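PDB 4ECL: serine racemase from Enterococcus faecalis, which belongs to the alanine racemase family, its cytoplasmic part pairing an N-terminal TIM-barrel domain with a C-terminal domain rich in beta strands. Local coordinates for residues 126-130 with 178-182. Sequence-based numbering, arbitrary orientation.
Sequences IDTGM and QIGSF
Gln178 reaches from helix 169-191 to the turn that follows strand 120-127 and gives an amide hydrogen to Thr128. The turn itself is an Asx turn, Asp127 OD1 accepting from Gly129 N at 2.9 Å. The bond from Gln178 NE2 to Thr128 OG1 is 2.9 Å long, bent modestly to 157° at the hydrogen, and the hydroxyl oxygen lies close to the amide plane. Beyond CG the glutamine chain is extended, and it crosses the threonine roughly at a right angle, with Gln178 CG 3.4 Å from Thr128 O. NE2 also gives a hydrogen to His160 O, while OE1 accepts from Cys162 N; Thr128 OG1 also bonds Thr159 OG1. Three residues on, Ser181 brings CB to 4.4 Å from Thr128 CG2; its hydroxyl turns back to Lys177 O. Phe182, one turn on from Gln178, closes the contact. With CG anti to the backbone N (chi1 -175°), its ring meets Thr128 CG2 at the edge, near the ring plane, and Phe182 CE1 lies 3.9 Å from Ile126 CG1, beside Ile157 of the neighbouring strand 152-158. Helix and strand end of the TIM-barrel domain are thus joined by a greasy patch at Phe182 and a polar one at Gln178, where bonds at both amide ends fix the rotation of the buried amide and tie the turn to His160 and Cys162, beyond strand 152-158.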
loop_
_atom_site.group_PDB
_atom_site.type_symbol
_atom_site.label_atom_id
_atom_site.label_comp_id
_atom_site.label_asym_id
_atom_site.label_seq_id
_atom_site.Cartn_x
_atom_site.Cartn_y
_atom_site.Cartn_z
ATOM N N ILE A 126 -21.488 -5.001 20.046
ATOM C CA ILE A 126 -22.036 -3.993 20.943
ATOM C C ILE A 126 -21.081 -2.820 20.995
ATOM O O ILE A 126 -19.898 -2.997 21.248
ATOM C CB ILE A 126 -22.195 -4.532 22.382
ATOM C CG1 ILE A 126 -22.925 -5.879 22.395
ATOM C CG2 ILE A 126 -22.938 -3.518 23.247
ATOM C CD1 ILE A 126 -24.407 -5.771 22.057
ATOM N N ASP A 127 -21.582 -1.619 20.758
ATOM C CA ASP A 127 -20.731 -0.447 20.894
ATOM C C ASP A 127 -20.659 -0.086 22.367
ATOM O O ASP A 127 -21.681 0.251 22.976
ATOM C CB ASP A 127 -21.280 0.732 20.072
ATOM C CG ASP A 127 -20.609 2.061 20.421
ATOM O OD1 ASP A 127 -19.476 2.051 20.954
ATOM O OD2 ASP A 127 -21.216 3.127 20.157
ATOM N N THR A 128 -19.465 -0.150 22.948
ATOM C CA THR A 128 -19.334 0.192 24.362
ATOM C C THR A 128 -18.558 1.484 24.606
ATOM O O THR A 128 -18.188 1.778 25.739
ATOM C CB THR A 128 -18.699 -0.955 25.177
ATOM O OG1 THR A 128 -17.480 -1.377 24.550
ATOM C CG2 THR A 128 -19.648 -2.131 25.239
ATOM N N GLY A 129 -18.316 2.257 23.552
ATOM C CA GLY A 129 -17.638 3.532 23.713
ATOM C C GLY A 129 -16.802 3.950 22.514
ATOM O O GLY A 129 -16.414 5.114 22.379
HETATM N N MSE A 130 -16.522 2.995 21.639
HETATM C CA MSE A 130 -15.743 3.270 20.435
HETATM C C MSE A 130 -16.552 4.142 19.477
HETATM O O MSE A 130 -15.996 4.967 18.748
HETATM C CB MSE A 130 -15.353 1.955 19.765
HETATM C CG MSE A 130 -14.916 2.067 18.331
HETATM SE SE MSE A 130 -13.447 0.840 17.984
HETATM C CE MSE A 130 -12.278 1.512 19.388
ATOM N N GLN A 178 -15.905 0.452 29.713
ATOM C CA GLN A 178 -16.318 -0.282 28.515
ATOM C C GLN A 178 -16.689 -1.706 28.886
ATOM O O GLN A 178 -17.698 -2.243 28.436
ATOM C CB GLN A 178 -15.215 -0.309 27.454
ATOM C CG GLN A 178 -15.062 0.982 26.689
ATOM C CD GLN A 178 -14.327 0.788 25.380
ATOM O OE1 GLN A 178 -13.173 1.181 25.240
ATOM N NE2 GLN A 178 -15.002 0.180 24.409
ATOM N N ILE A 179 -15.853 -2.313 29.713
ATOM C CA ILE A 179 -16.081 -3.675 30.174
ATOM C C ILE A 179 -17.339 -3.760 31.045
ATOM O O ILE A 179 -18.177 -4.657 30.871
ATOM C CB ILE A 179 -14.849 -4.178 30.926
ATOM C CG1 ILE A 179 -13.646 -4.198 29.959
ATOM C CG2 ILE A 179 -15.117 -5.539 31.563
ATOM C CD1 ILE A 179 -12.313 -4.295 30.654
ATOM N N GLY A 180 -17.473 -2.812 31.966
ATOM C CA GLY A 180 -18.643 -2.750 32.826
ATOM C C GLY A 180 -19.932 -2.618 32.030
ATOM O O GLY A 180 -20.922 -3.307 32.307
ATOM N N SER A 181 -19.925 -1.736 31.038
ATOM C CA SER A 181 -21.098 -1.517 30.200
ATOM C C SER A 181 -21.455 -2.798 29.473
ATOM O O SER A 181 -22.624 -3.119 29.300
ATOM C CB SER A 181 -20.824 -0.430 29.160
ATOM O OG SER A 181 -20.332 0.742 29.779
ATOM N N PHE A 182 -20.433 -3.522 29.033
ATOM C CA PHE A 182 -20.657 -4.721 28.245
ATOM C C PHE A 182 -21.389 -5.800 29.047
ATOM O O PHE A 182 -22.326 -6.430 28.556
ATOM C CB PHE A 182 -19.328 -5.267 27.709
ATOM C CG PHE A 182 -19.491 -6.430 26.788
ATOM C CD1 PHE A 182 -19.892 -6.237 25.475
ATOM C CD2 PHE A 182 -19.242 -7.715 27.228
ATOM C CE1 PHE A 182 -20.045 -7.312 24.618
ATOM C CE2 PHE A 182 -19.399 -8.789 26.380
ATOM C CZ PHE A 182 -19.803 -8.591 25.076
#